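Local coordinates for extracellular solute-binding protein family 5 (PDB 4ONY), which probably captures peptides or related solutes in the periplasm and delivers them to an ABC transporter for uptake into the cell, at residues L331-D336 and Y452-L456; F434-T440 and I461-T467; Y31-T37 and P241-F246; Q85-L89 and S100-V106. All coordinates share one frame; numbering follows the deposited sequence. Where two conformers were deposited one is given.

Contact 1 (L331-D336 and Y452-L456); sequences LGLLFD and YQRNL
Y452 reaches from helix 443-458 to helix 325-333, where two helices of one alpha/beta lobe of this periplasmic binding-protein fold pack together. Its ring turns toward the partner with CG anti to the backbone N (chi1 -170°), and the phenol OH gives a hydrogen bond to L331 O at 2.6 Å. The donor stands well above the carbonyl plane, 73° out of it, while L334 N reaches the same oxygen from the opposite face, so two bonds grip L331 O. A tyrosine suits this place because its ring is long enough to span the gap and still ends in a donor. One face of that ring carries L456 CD1 of its own helix, and F313 stacks on it as well.

The tight, apolar part lies beside it, where L334 CD1 meets L456 CD2 at 3.8 Å and L331 CD2 adds a looser touch; the forked ends of the three leucines let methyl meet methyl with no polar atom between them. Around N455 the join is wetter. One water bridges D336 N and N455 OD1, and a second links D336 OD2 to N455 ND2, weakly at the amide. D336 is the N-cap of helix 337-344, its OD1 bonded to W339 N and T397 OG1. Against the asparagine's aliphatic base, L334 O lies 3.2 Å from N455 CB.

Contact 2 (F434-T440 and I461-T467); sequences FAFEIMT and IAVEIHT
A462 N donates to F434 O at 3.1 Å, the first rung of a ladder of six backbone hydrogen bonds between two parallel strands. F436 and I438 use both their N-H and C=O groups, bonding to A462 and E464 by N-H and to E464 and H466 by C=O; the bond from I438 N to E464 O, 2.8 Å, runs nearly straight out from the carbonyl. At the far end the hydroxyls T440 OG1 and T467 OG1 pair at 2.7 Å, on the same face as F436, I438, V463 and I465.

On that face V463 CG2 sits over the F436 ring, 4.2 Å from its centroid and offset toward the rim, a CH-pi contact. F436 CG stands between its backbone N and carbonyl carbon (chi1 65°), which swings the ring toward the neighbouring strand. V463 CG1 turns the other way and meets I438 CD1 at 3.7 Å; beta-branched residues suit an extended backbone and offer two methyl arms. The strands are the two outer limbs of a right-handed beta-alpha-beta crossover, with helix 443-458 packing on this apolar face through L456 against V463.

The reverse face is more polar. E437 and E464 lie side by side, their like charges probably eased by a water that donates to both carboxylates, while E437 OE1 forms a salt bridge with R476. The E437 carboxylate also comes obliquely beside H466, the two planes 18° apart, with OE2 3.6 Å from H466 CB. The E437 backbone N is held by D483 OD2.

Contact 3 (Y31-T37 and P241-F246); sequences YTHFPYT and PSQRGF
T37 and R244 meet around a single carbonyl: R244 O lies 2.9 Å from T37 OG1, a probable hydrogen bond, and also takes a proton from a water that spans both loops. That water, 2.8 Å from F34 N, ties the two backbones together, accepting from that N-H and donating to P241 O and R244 O. H33 fixes the threonine from its own loop: H33 ND1 donates to T37 OG1 at 2.8 Å, with the oxygen close to the imidazole plane.

With T37 OG1 between the backbone N and the carbonyl carbon (chi1 74°), CG2 is set over one face of F246, 3.8 Å from the ring centroid, a CH-pi contact. Threonine suits this spot by serving polar and aromatic neighbours at once.

Each segment is a loop built on a beta turn, type I from F34 to T37 and type II from Q243 to F246. The loops precede strands 46-52 and 251-257, parallel neighbours in a mixed four-stranded sheet. G245 occupies the positive-phi position of the second turn, where glycine is at ease, and T37 CB packs against its backbone, 3.9 Å from G245 O.

F34, Y36 and F246 form an aromatic cluster. F34 CD2 and Y36 CE2 both come to the rim of F246, near its plane, the latter 3.7 Å from F246 CZ, while the F34 and F246 planes stand at 90°. Y36 OH is held by R92 N. At the other end Y31 CE2 rests on P241 CB at 3.7 Å, the rigid proline ring offering a compact apolar surface.

Contact 4 (Q85-L89 and S100-V106); sequences QTLML and SLLAEKV
L101 and Q85 pack across the base of a beta hairpin made by strands 88-90 and 97-108. L101 carries its CG anti to the backbone N (chi1 -172°), which throws the isobutyl group across the first segment: CD2 comes 3.6 Å from T86 O and also touches Q85 CB. L102 takes the other common leucine form, CG beside its backbone N (chi1 -75°), and lays its branch against the far end of the glutamine, with CD2 3.8 Å from Q85 OE1. The stem of Q85 thus packs against two leucines, crossing each at about a right angle, while its buried amide is satisfied elsewhere: OE1 by S213 OG and W236 NE1, NE2 by Y235 OH. A glutamine fits because a long apolar stem ends in both donor and acceptor.

Between these two segments the backbones are joined through L87 O. A103 N donates to L87 O at 2.9 Å, on a lone pair in the carbonyl plane, and L101 N adds a weak bond to the same atom. The small A103 side chain lets the chains come close, its CB 3.4 Å from L87 O and in touch with L87 CB. Within its own segment T86 OG1 donates to M88 O at 2.6 Å.

Beyond A103 the chain turns a corner at E104, part of a classic beta bulge in which E104 and K105 both face T118. The M88 side chain reaches past the corner, its thioether bent at chi3 (71°), bringing CE to 4.0 Å from V106 CG1.

Overall arrangement
The four contacts form two neighbouring pairs on opposite sides of the chain's centre, the pairs about 50 Å apart between centres. Contacts 4 and 3 belong to one side: contact 4 is nested within the long loop that contact 3 closes, their centres lie 14 Å apart, and S242 OG bonds to S100 O between them. Contacts 1 and 2 come later in the chain, with centres 12 Å apart and segments that alternate; helix 443-458 supplies one side of contact 1 and connects the two strands of contact 2, at one edge of a six-stranded mixed sheet. The two pairs probably lie in different lobes, consistent with the lobed build of periplasmic binding proteins.

Contact 1 (L331-D336 and Y452-L456)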
# COMPACT_ATOMS: atom_id res chain seq x y z
N LEU A 331 1.75 25.34 -13.94
CA LEU A 331 2.95 24.50 -14.19
C LEU A 331 2.60 23.02 -14.36
O LEU A 331 3.24 22.33 -15.13
CB LEU A 331 3.98 24.66 -13.09
CG LEU A 331 4.53 26.09 -12.98
CD1 LEU A 331 5.53 26.20 -11.83
CD2 LEU A 331 5.10 26.75 -14.21
N GLY A 332 1.61 22.55 -13.60
CA GLY A 332 1.03 21.23 -13.77
C GLY A 332 0.53 20.95 -15.18
O GLY A 332 0.63 19.82 -15.64
N LEU A 333 -0.00 21.95 -15.88
CA LEU A 333 -0.57 21.71 -17.21
C LEU A 333 0.53 21.38 -18.23
O LEU A 333 0.24 20.80 -19.28
CB LEU A 333 -1.33 22.96 -17.69
CG LEU A 333 -2.53 23.38 -16.88
CD1 LEU A 333 -2.99 24.77 -17.31
CD2 LEU A 333 -3.66 22.37 -16.96
N LEU A 334 1.79 21.73 -17.91
CA LEU A 334 2.85 21.64 -18.90
C LEU A 334 3.53 20.27 -19.04
O LEU A 334 4.25 20.03 -20.04
CB LEU A 334 3.90 22.71 -18.63
CG LEU A 334 3.36 24.12 -18.72
CD1 LEU A 334 4.42 25.07 -18.28
CD2 LEU A 334 2.94 24.45 -20.15
N PHE A 335 3.31 19.37 -18.08
CA PHE A 335 3.84 18.05 -18.21
C PHE A 335 3.13 17.29 -19.37
O PHE A 335 1.90 17.20 -19.39
CB PHE A 335 3.74 17.25 -16.95
CG PHE A 335 4.26 15.83 -17.12
CD1 PHE A 335 5.60 15.62 -17.35
CD2 PHE A 335 3.39 14.75 -17.13
CE1 PHE A 335 6.08 14.35 -17.57
CE2 PHE A 335 3.87 13.48 -17.33
CZ PHE A 335 5.21 13.28 -17.56
N ASP A 336 3.91 16.81 -20.34
CA ASP A 336 3.36 16.10 -21.51
C ASP A 336 3.47 14.61 -21.30
O ASP A 336 4.47 13.99 -21.64
CB ASP A 336 4.04 16.54 -22.81
CG ASP A 336 3.35 15.99 -24.04
OD1 ASP A 336 2.60 14.98 -23.92
OD2 ASP A 336 3.57 16.56 -25.14
N TYR A 452 10.10 17.03 -18.36
CA TYR A 452 9.30 18.13 -17.85
C TYR A 452 10.05 19.47 -18.07
O TYR A 452 9.45 20.47 -18.49
CB TYR A 452 9.04 17.92 -16.35
CG TYR A 452 8.04 18.80 -15.67
CD1 TYR A 452 7.00 19.42 -16.36
CD2 TYR A 452 8.07 18.95 -14.29
CE1 TYR A 452 6.06 20.23 -15.72
CE2 TYR A 452 7.12 19.73 -13.63
CZ TYR A 452 6.10 20.39 -14.36
OH TYR A 452 5.14 21.16 -13.71
N GLN A 453 11.34 19.46 -17.80
CA GLN A 453 12.19 20.62 -18.10
C GLN A 453 12.10 21.14 -19.53
O GLN A 453 12.05 22.36 -19.71
CB GLN A 453 13.67 20.33 -17.77
CG GLN A 453 14.64 21.41 -18.26
CD GLN A 453 16.06 20.94 -18.12
OE1 GLN A 453 16.46 19.99 -18.77
NE2 GLN A 453 16.79 21.51 -17.19
N ARG A 454 12.06 20.25 -20.53
CA ARG A 454 11.92 20.70 -21.91
C ARG A 454 10.62 21.51 -22.08
O ARG A 454 10.62 22.60 -22.70
CB ARG A 454 12.09 19.54 -22.90
CG ARG A 454 13.55 19.06 -23.00
CD ARG A 454 13.84 18.00 -24.09
NE ARG A 454 13.20 16.68 -23.86
CZ ARG A 454 13.73 15.72 -23.09
NH1 ARG A 454 14.88 15.93 -22.46
NH2 ARG A 454 13.13 14.55 -22.94
N ASN A 455 9.52 21.03 -21.51
CA ASN A 455 8.25 21.78 -21.66
C ASN A 455 8.21 23.13 -20.89
O ASN A 455 7.68 24.16 -21.40
CB ASN A 455 7.09 20.90 -21.27
CG ASN A 455 6.80 19.89 -22.33
OD1 ASN A 455 7.21 18.73 -22.23
ND2 ASN A 455 6.12 20.33 -23.37
N LEU A 456 8.80 23.13 -19.71
CA LEU A 456 8.88 24.36 -18.92
C LEU A 456 9.73 25.40 -19.65
O LEU A 456 9.39 26.57 -19.66
CB LEU A 456 9.41 24.08 -17.49
CG LEU A 456 8.49 23.14 -16.68
CD1 LEU A 456 9.17 22.43 -15.50
CD2 LEU A 456 7.31 23.88 -16.19
O HOH W 1 3.58 19.15 -25.09
O HOH W 2 6.81 17.23 -20.11

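Contact 2 (F434-T440 and I461-T467)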
# COMPACT_ATOMS: atom_id res chain seq x y z
N PHE A 434 11.87 33.46 -13.78
CA PHE A 434 11.32 32.34 -13.00
C PHE A 434 12.22 31.12 -13.18
O PHE A 434 12.46 30.68 -14.31
CB PHE A 434 9.88 32.02 -13.42
CG PHE A 434 9.16 31.11 -12.46
CD1 PHE A 434 9.06 31.45 -11.13
CD2 PHE A 434 8.57 29.95 -12.87
CE1 PHE A 434 8.39 30.63 -10.20
CE2 PHE A 434 7.88 29.13 -11.98
CZ PHE A 434 7.79 29.45 -10.64
N ALA A 435 12.69 30.59 -12.07
CA ALA A 435 13.62 29.49 -12.07
C ALA A 435 13.45 28.66 -10.80
O ALA A 435 13.10 29.19 -9.77
CB ALA A 435 15.02 30.03 -12.13
N PHE A 436 13.68 27.35 -10.91
CA PHE A 436 13.64 26.51 -9.76
C PHE A 436 14.41 25.23 -9.99
O PHE A 436 14.86 24.96 -11.11
CB PHE A 436 12.21 26.20 -9.32
CG PHE A 436 11.39 25.40 -10.29
CD1 PHE A 436 11.31 24.01 -10.16
CD2 PHE A 436 10.58 26.02 -11.23
CE1 PHE A 436 10.50 23.27 -11.00
CE2 PHE A 436 9.75 25.30 -12.06
CZ PHE A 436 9.72 23.91 -11.95
N GLU A 437 14.62 24.49 -8.91
CA GLU A 437 15.38 23.24 -8.95
C GLU A 437 14.49 22.01 -8.74
O GLU A 437 13.66 21.97 -7.81
CB GLU A 437 16.45 23.26 -7.84
CG GLU A 437 17.29 22.00 -7.71
CD GLU A 437 18.15 22.06 -6.49
OE1 GLU A 437 17.72 21.68 -5.40
OE2 GLU A 437 19.32 22.46 -6.60
N ILE A 438 14.70 20.98 -9.54
CA ILE A 438 14.13 19.66 -9.25
C ILE A 438 15.24 18.76 -8.67
O ILE A 438 16.23 18.46 -9.38
CB ILE A 438 13.52 19.00 -10.48
CG1 ILE A 438 12.43 19.91 -11.09
CG2 ILE A 438 12.90 17.66 -10.10
CD1 ILE A 438 11.84 19.38 -12.39
N MET A 439 15.10 18.36 -7.41
CA MET A 439 16.05 17.46 -6.78
C MET A 439 15.62 16.03 -7.10
O MET A 439 14.47 15.59 -6.76
CB MET A 439 16.11 17.67 -5.27
CG MET A 439 17.18 16.81 -4.56
SD MET A 439 17.42 17.15 -2.78
CE MET A 439 15.77 16.63 -2.11
N THR A 440 16.52 15.29 -7.74
CA THR A 440 16.23 13.91 -8.18
C THR A 440 17.14 12.89 -7.51
O THR A 440 18.27 13.21 -7.13
CB THR A 440 16.44 13.77 -9.67
OG1 THR A 440 17.72 14.29 -10.01
CG2 THR A 440 15.40 14.53 -10.39
N ILE A 461 10.75 29.27 -18.65
CA ILE A 461 11.08 28.92 -17.27
C ILE A 461 12.39 28.10 -17.18
O ILE A 461 12.54 27.11 -17.86
CB ILE A 461 9.95 28.12 -16.63
CG1 ILE A 461 8.65 28.90 -16.76
CG2 ILE A 461 10.28 27.77 -15.17
CD1 ILE A 461 7.44 28.12 -16.35
N ALA A 462 13.33 28.52 -16.34
CA ALA A 462 14.60 27.85 -16.23
C ALA A 462 14.52 26.82 -15.07
O ALA A 462 14.23 27.15 -13.93
CB ALA A 462 15.69 28.87 -15.99
N VAL A 463 14.80 25.58 -15.36
CA VAL A 463 14.75 24.54 -14.37
C VAL A 463 16.06 23.84 -14.24
O VAL A 463 16.60 23.42 -15.22
CB VAL A 463 13.70 23.49 -14.79
CG1 VAL A 463 13.64 22.35 -13.80
CG2 VAL A 463 12.35 24.14 -14.93
N GLU A 464 16.60 23.72 -13.02
CA GLU A 464 17.85 23.01 -12.77
C GLU A 464 17.54 21.61 -12.25
O GLU A 464 16.70 21.46 -11.37
CB GLU A 464 18.68 23.78 -11.74
CG GLU A 464 18.97 25.24 -12.15
CD GLU A 464 19.35 26.12 -10.98
OE1 GLU A 464 19.31 25.73 -9.78
OE2 GLU A 464 19.68 27.27 -11.26
N ILE A 465 18.14 20.59 -12.82
CA ILE A 465 17.95 19.25 -12.31
C ILE A 465 19.19 18.88 -11.54
O ILE A 465 20.28 18.87 -12.08
CB ILE A 465 17.66 18.25 -13.44
CG1 ILE A 465 16.32 18.63 -14.10
CG2 ILE A 465 17.54 16.84 -12.88
CD1 ILE A 465 16.09 18.00 -15.43
N HIS A 466 19.04 18.56 -10.26
CA HIS A 466 20.19 18.30 -9.43
C HIS A 466 20.04 16.92 -8.78
O HIS A 466 19.14 16.72 -7.96
CB HIS A 466 20.19 19.40 -8.37
CG HIS A 466 21.39 19.36 -7.48
ND1 HIS A 466 21.31 19.20 -6.11
CD2 HIS A 466 22.71 19.41 -7.77
CE1 HIS A 466 22.52 19.14 -5.60
NE2 HIS A 466 23.39 19.28 -6.58
N THR A 467 20.86 15.96 -9.18
CA THR A 467 20.82 14.63 -8.59
C THR A 467 21.67 14.56 -7.33
O THR A 467 22.81 15.01 -7.33
CB THR A 467 21.22 13.49 -9.55
OG1 THR A 467 20.15 13.26 -10.44
CG2 THR A 467 21.40 12.13 -8.78
O HOH W 3 20.46 23.65 -8.53

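Contact 3 (Y31-T37 and P241-F246)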
# COMPACT_ATOMS: atom_id res chain seq x y z
N TYR A 31 -20.71 -19.05 4.59
CA TYR A 31 -19.87 -19.13 3.39
C TYR A 31 -18.99 -20.40 3.48
O TYR A 31 -18.51 -20.78 4.58
CB TYR A 31 -18.96 -17.87 3.24
CG TYR A 31 -17.86 -17.72 4.29
CD1 TYR A 31 -18.12 -17.15 5.56
CD2 TYR A 31 -16.55 -18.08 4.02
CE1 TYR A 31 -17.11 -16.97 6.50
CE2 TYR A 31 -15.53 -17.91 4.99
CZ TYR A 31 -15.83 -17.37 6.23
OH TYR A 31 -14.86 -17.17 7.22
N THR A 32 -18.71 -21.02 2.34
CA THR A 32 -17.83 -22.22 2.36
C THR A 32 -16.37 -21.93 2.04
O THR A 32 -15.51 -22.77 2.26
CB THR A 32 -18.36 -23.26 1.41
OG1 THR A 32 -18.42 -22.69 0.10
CG2 THR A 32 -19.78 -23.72 1.89
N HIS A 33 -16.10 -20.76 1.46
CA HIS A 33 -14.74 -20.35 1.17
C HIS A 33 -14.76 -18.86 0.81
O HIS A 33 -15.83 -18.33 0.52
CB HIS A 33 -14.15 -21.18 0.04
CG HIS A 33 -14.81 -20.98 -1.28
ND1 HIS A 33 -14.12 -20.56 -2.41
CD2 HIS A 33 -16.10 -21.16 -1.68
CE1 HIS A 33 -14.96 -20.48 -3.43
NE2 HIS A 33 -16.16 -20.82 -3.01
N PHE A 34 -13.60 -18.20 0.85
CA PHE A 34 -13.48 -16.85 0.29
C PHE A 34 -13.77 -16.97 -1.21
O PHE A 34 -13.40 -17.95 -1.85
CB PHE A 34 -12.08 -16.25 0.58
CG PHE A 34 -11.88 -15.76 1.99
CD1 PHE A 34 -12.80 -16.01 2.99
CD2 PHE A 34 -10.69 -15.11 2.34
CE1 PHE A 34 -12.58 -15.56 4.27
CE2 PHE A 34 -10.47 -14.66 3.61
CZ PHE A 34 -11.41 -14.90 4.59
N PRO A 35 -14.46 -15.97 -1.78
CA PRO A 35 -14.98 -16.11 -3.10
C PRO A 35 -13.90 -16.09 -4.22
O PRO A 35 -14.21 -16.47 -5.37
CB PRO A 35 -15.95 -14.93 -3.23
CG PRO A 35 -15.43 -13.91 -2.32
CD PRO A 35 -14.86 -14.69 -1.17
N TYR A 36 -12.66 -15.81 -3.88
CA TYR A 36 -11.58 -15.82 -4.87
C TYR A 36 -10.62 -17.04 -4.82
O TYR A 36 -9.52 -16.99 -5.41
CB TYR A 36 -10.78 -14.53 -4.76
CG TYR A 36 -10.19 -14.19 -3.39
CD1 TYR A 36 -10.97 -13.55 -2.44
CD2 TYR A 36 -8.89 -14.55 -3.05
CE1 TYR A 36 -10.44 -13.21 -1.19
CE2 TYR A 36 -8.36 -14.23 -1.82
CZ TYR A 36 -9.13 -13.56 -0.90
OH TYR A 36 -8.65 -13.18 0.31
N THR A 37 -11.03 -18.11 -4.13
CA THR A 37 -10.30 -19.34 -4.14
C THR A 37 -11.04 -20.43 -4.90
O THR A 37 -12.26 -20.40 -5.07
CB THR A 37 -10.06 -19.89 -2.71
OG1 THR A 37 -11.29 -20.44 -2.17
CG2 THR A 37 -9.47 -18.83 -1.81
N PRO A 241 -13.63 -22.63 6.65
CA PRO A 241 -14.06 -21.96 5.45
C PRO A 241 -13.14 -20.80 5.06
O PRO A 241 -12.88 -20.62 3.88
CB PRO A 241 -15.47 -21.51 5.80
CG PRO A 241 -15.97 -22.61 6.71
CD PRO A 241 -14.77 -22.91 7.56
N SER A 242 -12.56 -20.11 6.04
CA SER A 242 -11.60 -19.04 5.76
C SER A 242 -10.22 -19.53 5.26
O SER A 242 -9.38 -18.73 4.92
CB SER A 242 -11.40 -18.15 6.98
OG SER A 242 -10.84 -18.86 8.07
N GLN A 243 -10.00 -20.84 5.22
CA GLN A 243 -8.75 -21.39 4.68
C GLN A 243 -8.96 -22.30 3.46
O GLN A 243 -8.01 -22.83 2.88
CB GLN A 243 -8.00 -22.14 5.77
CG GLN A 243 -7.54 -21.28 6.94
CD GLN A 243 -6.30 -20.46 6.60
OE1 GLN A 243 -5.18 -20.89 6.81
NE2 GLN A 243 -6.51 -19.31 5.98
N ARG A 244 -10.21 -22.46 3.06
CA ARG A 244 -10.51 -23.35 1.97
C ARG A 244 -10.00 -22.79 0.61
O ARG A 244 -10.29 -21.66 0.28
CB ARG A 244 -11.99 -23.61 1.92
CG ARG A 244 -12.33 -24.58 0.81
CD ARG A 244 -13.52 -25.43 1.15
NE ARG A 244 -13.69 -26.47 0.12
CZ ARG A 244 -14.80 -27.17 -0.07
NH1 ARG A 244 -15.88 -26.94 0.69
NH2 ARG A 244 -14.85 -28.09 -1.03
N GLY A 245 -9.22 -23.60 -0.13
CA GLY A 245 -8.50 -23.19 -1.36
C GLY A 245 -7.24 -22.33 -1.19
O GLY A 245 -6.71 -21.78 -2.17
N PHE A 246 -6.73 -22.20 0.05
CA PHE A 246 -5.45 -21.59 0.31
C PHE A 246 -4.45 -22.70 0.70
O PHE A 246 -4.83 -23.85 0.95
CB PHE A 246 -5.56 -20.60 1.49
CG PHE A 246 -6.32 -19.30 1.18
CD1 PHE A 246 -5.81 -18.38 0.32
CD2 PHE A 246 -7.51 -19.02 1.83
CE1 PHE A 246 -6.49 -17.19 0.05
CE2 PHE A 246 -8.19 -17.83 1.59
CZ PHE A 246 -7.67 -16.89 0.71
O HOH W 4 -13.82 -19.83 8.85
O HOH W 5 -11.32 -19.46 1.76

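Contact 4 (Q85-L89 and S100-V106)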
# COMPACT_ATOMS: atom_id res chain seq x y z
N GLN A 85 0.13 -16.40 12.95
CA GLN A 85 -1.22 -16.03 12.57
C GLN A 85 -1.79 -14.99 13.49
O GLN A 85 -1.30 -14.74 14.58
CB GLN A 85 -2.11 -17.25 12.61
CG GLN A 85 -1.69 -18.34 11.67
CD GLN A 85 -2.65 -19.51 11.66
OE1 GLN A 85 -2.94 -20.08 12.69
NE2 GLN A 85 -3.14 -19.87 10.47
N THR A 86 -2.84 -14.36 12.99
CA THR A 86 -3.60 -13.35 13.71
C THR A 86 -4.92 -13.96 14.22
O THR A 86 -5.29 -15.09 13.84
CB THR A 86 -3.94 -12.20 12.77
OG1 THR A 86 -4.62 -12.75 11.64
CG2 THR A 86 -2.69 -11.52 12.35
N LEU A 87 -5.64 -13.21 15.04
CA LEU A 87 -6.90 -13.71 15.54
C LEU A 87 -7.90 -13.85 14.41
O LEU A 87 -8.70 -14.79 14.39
CB LEU A 87 -7.44 -12.80 16.63
CG LEU A 87 -6.60 -12.92 17.92
CD1 LEU A 87 -6.78 -11.70 18.81
CD2 LEU A 87 -6.98 -14.17 18.72
N MET A 88 -7.87 -12.90 13.48
CA MET A 88 -8.84 -12.90 12.35
C MET A 88 -8.10 -12.59 11.07
O MET A 88 -7.03 -11.94 11.11
CB MET A 88 -9.95 -11.87 12.59
CG MET A 88 -10.73 -12.13 13.89
SD MET A 88 -12.16 -11.06 14.11
CE MET A 88 -13.23 -11.76 12.86
N LEU A 89 -8.64 -13.07 9.97
CA LEU A 89 -7.98 -13.03 8.67
C LEU A 89 -8.64 -12.03 7.73
O LEU A 89 -9.86 -12.08 7.50
CB LEU A 89 -8.05 -14.41 8.02
CG LEU A 89 -7.43 -14.57 6.64
CD1 LEU A 89 -5.93 -14.38 6.66
CD2 LEU A 89 -7.80 -15.93 6.08
N SER A 100 -13.05 -15.15 10.67
CA SER A 100 -12.51 -16.03 11.71
C SER A 100 -11.19 -16.71 11.31
O SER A 100 -11.00 -17.11 10.16
CB SER A 100 -13.54 -17.07 12.11
OG SER A 100 -14.69 -16.42 12.65
N LEU A 101 -10.23 -16.76 12.23
CA LEU A 101 -9.01 -17.60 12.04
C LEU A 101 -8.73 -18.21 13.42
O LEU A 101 -9.53 -19.04 13.87
CB LEU A 101 -7.86 -16.79 11.47
CG LEU A 101 -6.61 -17.58 11.06
CD1 LEU A 101 -6.96 -18.56 9.96
CD2 LEU A 101 -5.47 -16.63 10.63
N LEU A 102 -7.71 -17.73 14.15
CA LEU A 102 -7.50 -18.30 15.50
C LEU A 102 -8.71 -18.05 16.41
O LEU A 102 -9.06 -18.91 17.23
CB LEU A 102 -6.21 -17.78 16.14
CG LEU A 102 -4.89 -18.36 15.61
CD1 LEU A 102 -3.70 -17.60 16.15
CD2 LEU A 102 -4.74 -19.82 15.98
N ALA A 103 -9.31 -16.87 16.27
CA ALA A 103 -10.56 -16.58 16.93
C ALA A 103 -11.73 -17.11 16.09
O ALA A 103 -11.90 -16.73 14.94
CB ALA A 103 -10.71 -15.08 17.14
N GLU A 104 -12.48 -18.04 16.65
CA GLU A 104 -13.62 -18.62 15.96
C GLU A 104 -14.79 -17.63 15.97
O GLU A 104 -15.56 -17.58 15.02
CB GLU A 104 -14.06 -19.93 16.62
CG GLU A 104 -15.12 -20.70 15.84
CD GLU A 104 -15.44 -22.07 16.45
OE1 GLU A 104 -14.99 -22.38 17.57
OE2 GLU A 104 -16.13 -22.84 15.78
N LYS A 105 -14.92 -16.87 17.05
CA LYS A 105 -15.99 -15.92 17.24
C LYS A 105 -15.46 -14.61 17.80
O LYS A 105 -14.47 -14.58 18.48
CB LYS A 105 -17.04 -16.48 18.21
CG LYS A 105 -17.72 -17.75 17.74
CD LYS A 105 -18.75 -17.40 16.66
CE LYS A 105 -18.76 -18.37 15.46
NZ LYS A 105 -19.59 -19.58 15.76
N VAL A 106 -16.17 -13.55 17.50
CA VAL A 106 -15.86 -12.23 17.94
C VAL A 106 -17.14 -11.55 18.40
O VAL A 106 -18.20 -11.74 17.81
CB VAL A 106 -15.18 -11.41 16.82
CG1 VAL A 106 -16.09 -11.15 15.63
CG2 VAL A 106 -14.69 -10.09 17.37